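PDB 2VBF: branched-chain alpha-ketoacid decarboxylase from Lactococcus lactis, which probably decarboxylates branched-chain and aromatic alpha-keto acids to aldehydes, with thiamine diphosphate and a magnesium ion as cofactors. Local coordinates for residues 215-220 / 344-349; 377-382 / 475-480. One frame throughout, in Å; residues are numbered along the deposited sequence. Where two conformers were deposited one is given.

Contact 1: 215-220 / 344-349; sequences QVILSK and RAVVSS
Leu-218 and Val-346 bring the two backbones nearest to each other, with 7.0 Å between their CA atoms. Residues 215-220 are a stretch within the longer helix 212-227, whereas 344-349 lies on the short helix 343-348. On the latter, the backbone N of Ser-349 reaches back three residues to the O of Val-346 at 3.0 Å. Ile-217, Leu-218 and Val-346 all start out toward the opposite segment, and the contact between these three is apolar. The CG2 of Ile-217 meets the CG1 of Val-346 at 4.0 Å, the two side chains crossing at about a right angle. That valine branch is placed by its torsion, with CG1 opposite the backbone N (chi1 177°), and Leu-218 approaches the same methyl, its CG 4.3 Å from the CG1 of Val-346. One valine methyl is thus shared by consecutive residues of the other helix. The setting is the central domain of the thiamine diphosphate enzyme fold, where the pair sits beside a mixed sheet: Leu-326 of strand 323-326 and Phe-341 each touch both Ile-217 and Val-346. Further along, the forked end of Leu-218 comes up to the backbone of the short helix, its CD2 3.9 Å from the O of Val-346. It also faces Ser-349, which was modelled in two conformers; the hydroxyl position of one of them crowds the leucine methyls too closely to be trusted. An alanine in place of Leu-218 would remove this fork, and would probably leave the CG1 of Val-346 with Ile-217 but without its second neighbour, and open a gap over the O of Val-346.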
loop_
_atom_site.group_PDB
_atom_site.type_symbol
_atom_site.label_atom_id
_atom_site.label_comp_id
_atom_site.label_asym_id
_atom_site.label_seq_id
_atom_site.Cartn_x
_atom_site.Cartn_y
_atom_site.Cartn_z
ATOM N N GLN A 215 22.140 38.118 -2.064
ATOM C CA GLN A 215 23.378 38.715 -2.570
ATOM C C GLN A 215 24.479 38.688 -1.509
ATOM O O GLN A 215 25.642 38.469 -1.830
ATOM C CB GLN A 215 23.145 40.145 -3.083
ATOM C CG GLN A 215 23.946 40.475 -4.339
ATOM C CD GLN A 215 23.619 39.546 -5.508
ATOM O OE1 GLN A 215 22.449 39.233 -5.766
ATOM N NE2 GLN A 215 24.654 39.095 -6.213
ATOM N N VAL A 216 24.106 38.902 -0.252
ATOM C CA VAL A 216 25.033 38.745 0.864
ATOM C C VAL A 216 25.533 37.298 0.964
ATOM O O VAL A 216 26.725 37.065 1.183
ATOM C CB VAL A 216 24.389 39.141 2.208
ATOM C CG1 VAL A 216 25.354 38.886 3.353
ATOM C CG2 VAL A 216 23.963 40.608 2.196
ATOM N N ILE A 217 24.621 36.335 0.819
ATOM C CA ILE A 217 24.999 34.916 0.856
ATOM C C ILE A 217 25.990 34.616 -0.260
ATOM O O ILE A 217 27.014 33.971 -0.025
ATOM C CB ILE A 217 23.775 33.969 0.748
ATOM C CG1 ILE A 217 22.989 33.950 2.065
ATOM C CG2 ILE A 217 24.231 32.547 0.415
ATOM C CD1 ILE A 217 21.731 33.101 2.036
ATOM N N LEU A 218 25.701 35.097 -1.468
ATOM C CA LEU A 218 26.599 34.886 -2.603
ATOM C C LEU A 218 27.979 35.519 -2.389
ATOM O O LEU A 218 28.997 34.924 -2.737
ATOM C CB LEU A 218 25.973 35.410 -3.897
ATOM C CG LEU A 218 24.955 34.452 -4.504
ATOM C CD1 LEU A 218 24.005 35.210 -5.417
ATOM C CD2 LEU A 218 25.668 33.320 -5.246
ATOM N N SER A 219 27.999 36.720 -1.817
ATOM C CA SER A 219 29.257 37.426 -1.540
ATOM C C SER A 219 30.124 36.674 -0.537
ATOM O O SER A 219 31.345 36.577 -0.710
ATOM C CB SER A 219 28.978 38.840 -1.026
ATOM O OG SER A 219 28.393 39.619 -2.056
ATOM N N LYS A 220 29.491 36.142 0.505
ATOM C CA LYS A 220 30.206 35.348 1.504
ATOM C C LYS A 220 30.703 34.017 0.934
ATOM O O LYS A 220 31.794 33.554 1.284
ATOM C CB LYS A 220 29.342 35.125 2.750
ATOM C CG LYS A 220 29.649 36.103 3.887
ATOM C CD LYS A 220 28.397 36.477 4.671
ATOM C CE LYS A 220 28.722 36.893 6.102
ATOM N NZ LYS A 220 29.808 37.918 6.184
ATOM N N ARG A 344 16.825 27.880 -4.880
ATOM C CA ARG A 344 17.020 27.787 -6.327
ATOM C C ARG A 344 17.742 29.025 -6.857
ATOM O O ARG A 344 18.712 28.915 -7.620
ATOM C CB ARG A 344 15.666 27.628 -7.022
ATOM C CG ARG A 344 15.695 27.570 -8.547
ATOM C CD ARG A 344 14.339 27.971 -9.101
ATOM N NE ARG A 344 14.276 27.963 -10.559
ATOM C CZ ARG A 344 13.194 28.296 -11.265
ATOM N NH1 ARG A 344 12.069 28.658 -10.649
ATOM N NH2 ARG A 344 13.231 28.258 -12.595
ATOM N N ALA A 345 17.256 30.193 -6.437
ATOM C CA ALA A 345 17.839 31.484 -6.827
ATOM C C ALA A 345 19.323 31.550 -6.491
ATOM O O ALA A 345 20.145 31.924 -7.329
ATOM C CB ALA A 345 17.086 32.636 -6.152
ATOM N N VAL A 346 19.673 31.155 -5.274
ATOM C CA VAL A 346 21.064 31.251 -4.846
ATOM C C VAL A 346 21.942 30.271 -5.627
ATOM O O VAL A 346 22.985 30.653 -6.158
ATOM C CB VAL A 346 21.215 31.085 -3.316
ATOM C CG1 VAL A 346 22.679 31.106 -2.923
ATOM C CG2 VAL A 346 20.460 32.200 -2.590
ATOM N N VAL A 347 21.502 29.018 -5.749
ATOM C CA VAL A 347 22.299 28.009 -6.448
ATOM C C VAL A 347 22.519 28.381 -7.914
ATOM O O VAL A 347 23.623 28.222 -8.435
ATOM C CB VAL A 347 21.669 26.603 -6.319
ATOM C CG1 VAL A 347 22.413 25.584 -7.179
ATOM C CG2 VAL A 347 21.670 26.178 -4.860
ATOM N N SER A 348 21.481 28.909 -8.565
ATOM C CA SER A 348 21.589 29.293 -9.975
ATOM C C SER A 348 22.403 30.579 -10.180
ATOM O O SER A 348 22.785 30.894 -11.306
ATOM C CB SER A 348 20.201 29.433 -10.611
ATOM O OG SER A 348 19.442 30.442 -9.979
ATOM N N SER A 349 22.677 31.311 -9.100
ATOM C CA SER A 349 23.512 32.515 -9.178
ATOM C C SER A 349 24.998 32.209 -8.947
ATOM O O SER A 349 25.838 33.113 -8.991
ATOM C CB SER A 349 23.029 33.570 -8.177
ATOM O OG SER A 349 23.163 33.114 -6.840
#

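Contact 2: 377-382 / 475-480; sequences LSQDRL and FIINND. With MG (magnesium ion), chain E; TPP (thiamine diphosphate), chain F.
Asn-479 ND2, which faces Gln-379 across a water, has three acceptors within reach: O3B of thiamine diphosphate at 3.1 Å, O2B by a weak, longer bond, and water 1. That water also accepts from Gln-379 NE2 at 3.0 Å, linking the helix start to the cofactor site; the two amide nitrogens themselves, Gln-379 NE2 and Asn-479 ND2, stay 4.3 Å apart and meet through the water. The other half of the Asn-479 amide serves the metal, OD1 binding magnesium at 2.1 Å, so that both ends of the group are engaged and its rotation is fixed. The Gln-379 chain bends at its second torsion (chi2 -85°), which carries NE2 to within 4.1 Å of Ile-477 CG2, while OE1 accepts a hydrogen bond from Trp-383 NE1. Next to the amide, Leu-382 CD2 meets Ile-477 CD1 at 4.3 Å. Ile-477 contributes its backbone as well, its O lying 2.7 Å from water 2, itself a magnesium ligand. An Asx turn, in which Asn-478 OD1 accepts from Asp-480 N, shapes the chain as it leaves the strand. Asp-452, Gly-481, water 2 and the diphosphate oxygens O2A and O3B join Asn-479 in a six-ligand shell, the arrangement characteristic of the GDG...N signature with which thiamine diphosphate enzymes hold the diphosphate through magnesium at the C-terminal ends of parallel strands.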
loop_
_atom_site.group_PDB
_atom_site.type_symbol
_atom_site.label_atom_id
_atom_site.label_comp_id
_atom_site.label_asym_id
_atom_site.label_seq_id
_atom_site.Cartn_x
_atom_site.Cartn_y
_atom_site.Cartn_z
ATOM N N LEU A 377 29.389 -15.765 -8.698
ATOM C CA LEU A 377 29.225 -14.348 -8.383
ATOM C C LEU A 377 29.303 -14.075 -6.892
ATOM O O LEU A 377 28.691 -14.775 -6.090
ATOM C CB LEU A 377 27.874 -13.844 -8.878
ATOM C CG LEU A 377 27.819 -13.092 -10.190
ATOM C CD1 LEU A 377 26.355 -12.671 -10.420
ATOM C CD2 LEU A 377 28.743 -11.873 -10.206
ATOM N N SER A 378 30.058 -13.040 -6.544
ATOM C CA SER A 378 30.123 -12.534 -5.182
ATOM C C SER A 378 29.736 -11.058 -5.215
ATOM O O SER A 378 29.864 -10.389 -6.256
ATOM C CB SER A 378 31.529 -12.696 -4.606
ATOM O OG SER A 378 32.456 -11.875 -5.296
ATOM N N GLN A 379 29.282 -10.556 -4.074
ATOM C CA GLN A 379 28.796 -9.180 -3.993
ATOM C C GLN A 379 29.865 -8.156 -4.376
ATOM O O GLN A 379 29.638 -7.327 -5.240
ATOM C CB GLN A 379 28.255 -8.880 -2.594
ATOM C CG GLN A 379 26.918 -9.533 -2.301
ATOM C CD GLN A 379 25.728 -8.727 -2.788
ATOM O OE1 GLN A 379 25.880 -7.573 -3.209
ATOM N NE2 GLN A 379 24.538 -9.325 -2.733
ATOM N N ASP A 380 31.029 -8.226 -3.750
ATOM C CA ASP A 380 32.081 -7.240 -4.031
ATOM C C ASP A 380 32.488 -7.211 -5.511
ATOM O O ASP A 380 32.618 -6.136 -6.102
ATOM C CB ASP A 380 33.291 -7.468 -3.125
ATOM C CG ASP A 380 32.998 -7.132 -1.671
ATOM O OD1 ASP A 380 32.140 -6.252 -1.409
ATOM O OD2 ASP A 380 33.618 -7.749 -0.784
ATOM N N ARG A 381 32.654 -8.390 -6.109
ATOM C CA ARG A 381 32.969 -8.492 -7.536
ATOM C C ARG A 381 31.828 -8.019 -8.432
ATOM O O ARG A 381 32.068 -7.428 -9.487
ATOM C CB ARG A 381 33.365 -9.933 -7.898
ATOM C CG ARG A 381 34.642 -10.402 -7.209
ATOM C CD ARG A 381 35.893 -9.843 -7.884
ATOM N NE ARG A 381 36.078 -10.410 -9.217
ATOM C CZ ARG A 381 37.038 -10.052 -10.060
ATOM N NH1 ARG A 381 37.904 -9.105 -9.729
ATOM N NH2 ARG A 381 37.119 -10.636 -11.246
ATOM N N LEU A 382 30.583 -8.287 -8.020
ATOM C CA LEU A 382 29.422 -7.827 -8.763
ATOM C C LEU A 382 29.480 -6.316 -8.968
ATOM O O LEU A 382 29.298 -5.837 -10.091
ATOM C CB LEU A 382 28.115 -8.202 -8.048
ATOM C CG LEU A 382 26.815 -7.612 -8.607
ATOM C CD1 LEU A 382 26.569 -7.975 -10.067
ATOM C CD2 LEU A 382 25.611 -8.054 -7.769
ATOM N N PHE A 475 18.109 -6.319 -12.910
ATOM C CA PHE A 475 18.865 -7.357 -12.203
ATOM C C PHE A 475 18.170 -7.670 -10.886
ATOM O O PHE A 475 18.036 -6.787 -10.037
ATOM C CB PHE A 475 20.292 -6.909 -11.906
ATOM C CG PHE A 475 21.125 -6.679 -13.126
ATOM C CD1 PHE A 475 21.777 -7.741 -13.745
ATOM C CD2 PHE A 475 21.263 -5.409 -13.649
ATOM C CE1 PHE A 475 22.556 -7.528 -14.867
ATOM C CE2 PHE A 475 22.033 -5.184 -14.781
ATOM C CZ PHE A 475 22.685 -6.242 -15.390
ATOM N N ILE A 476 17.742 -8.917 -10.720
ATOM C CA ILE A 476 17.074 -9.373 -9.489
ATOM C C ILE A 476 18.094 -10.180 -8.684
ATOM O O ILE A 476 18.582 -11.219 -9.156
ATOM C CB ILE A 476 15.819 -10.244 -9.776
ATOM C CG1 ILE A 476 14.800 -9.497 -10.652
ATOM C CG2 ILE A 476 15.166 -10.695 -8.458
ATOM C CD1 ILE A 476 15.103 -9.483 -12.128
ATOM N N ILE A 477 18.425 -9.709 -7.479
ATOM C CA ILE A 477 19.403 -10.401 -6.647
ATOM C C ILE A 477 18.719 -11.480 -5.807
ATOM O O ILE A 477 18.151 -11.214 -4.766
ATOM C CB ILE A 477 20.223 -9.454 -5.768
ATOM C CG1 ILE A 477 20.934 -8.415 -6.649
ATOM C CG2 ILE A 477 21.213 -10.241 -4.937
ATOM C CD1 ILE A 477 21.831 -7.465 -5.902
ATOM N N ASN A 478 18.786 -12.713 -6.296
ATOM C CA ASN A 478 18.229 -13.829 -5.571
ATOM C C ASN A 478 19.294 -14.361 -4.616
ATOM O O ASN A 478 20.186 -15.118 -5.027
ATOM C CB ASN A 478 17.752 -14.911 -6.539
ATOM C CG ASN A 478 17.259 -16.151 -5.822
ATOM O OD1 ASN A 478 17.368 -16.261 -4.595
ATOM N ND2 ASN A 478 16.728 -17.096 -6.577
ATOM N N ASN A 479 19.205 -13.954 -3.353
ATOM C CA ASN A 479 20.064 -14.483 -2.290
ATOM C C ASN A 479 19.238 -15.184 -1.198
ATOM O O ASN A 479 19.647 -15.240 -0.037
ATOM C CB ASN A 479 21.000 -13.420 -1.714
ATOM C CG ASN A 479 20.264 -12.194 -1.280
ATOM O OD1 ASN A 479 19.051 -12.240 -1.119
ATOM N ND2 ASN A 479 20.967 -11.090 -1.127
ATOM N N ASP A 480 18.092 -15.722 -1.600
ATOM C CA ASP A 480 17.270 -16.553 -0.733
ATOM C C ASP A 480 16.851 -15.806 0.543
ATOM O O ASP A 480 16.962 -16.345 1.652
ATOM C CB ASP A 480 18.040 -17.842 -0.396
ATOM C CG ASP A 480 17.164 -18.921 0.224
ATOM O OD1 ASP A 480 15.924 -18.932 -0.015
ATOM O OD2 ASP A 480 17.738 -19.752 0.957
HETATM MG MG MG E . 17.522 -10.768 -0.855
HETATM N "N1'" TPP F . 9.102 -2.853 4.666
HETATM C "C2'" TPP F . 9.241 -1.737 3.883
HETATM C CM2 TPP F . 8.053 -1.236 3.111
HETATM N "N3'" TPP F . 10.455 -1.097 3.834
HETATM C "C4'" TPP F . 11.531 -1.559 4.562
HETATM N "N4'" TPP F . 12.666 -0.903 4.496
HETATM C "C5'" TPP F . 11.405 -2.713 5.344
HETATM C "C6'" TPP F . 10.177 -3.359 5.396
HETATM C "C7'" TPP F . 12.573 -3.267 6.127
HETATM N N3 TPP F . 13.625 -3.791 5.261
HETATM C C2 TPP F . 14.770 -3.127 4.860
HETATM S S1 TPP F . 15.775 -3.955 3.900
HETATM C C5 TPP F . 14.794 -5.243 3.991
HETATM C C4 TPP F . 13.647 -5.055 4.762
HETATM C CM4 TPP F . 12.585 -6.092 5.006
HETATM C C6 TPP F . 15.217 -6.505 3.265
HETATM C C7 TPP F . 15.389 -6.347 1.762
HETATM O O7 TPP F . 15.750 -7.617 1.276
HETATM P PA TPP F . 16.188 -7.847 -0.241
HETATM O O1A TPP F . 15.372 -6.992 -1.184
HETATM O O2A TPP F . 16.046 -9.327 -0.540
HETATM O O3A TPP F . 17.702 -7.280 -0.260
HETATM P PB TPP F . 19.075 -8.085 0.060
HETATM O O1B TPP F . 19.708 -7.373 1.222
HETATM O O2B TPP F . 19.926 -7.920 -1.167
HETATM O O3B TPP F . 18.787 -9.533 0.345
HETATM O O HOH W 1 23.946 -11.777 -1.125
HETATM O O HOH W 2 18.343 -9.729 -2.509
#

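How the contacts relate
Contact 1 and contact 2 belong to two separate domains of the chain. They follow one another in series: the pairing of 215-220 with 344-349 is complete before 377-382 begins, and helix 343-348 is directly succeeded by helix 379-389. Their centres are 44 Å apart, on opposite sides of the chain's centre, with about 32 Å between nearest atoms. They share no sheet. The first joins an early and a late helix of the central domain, next to its mixed sheet; the second joins a helix to strand 473-478 of the parallel sheet whose strand ends hold the diphosphate and magnesium. One is plain packing remote from the annotated sites, the other part of that site.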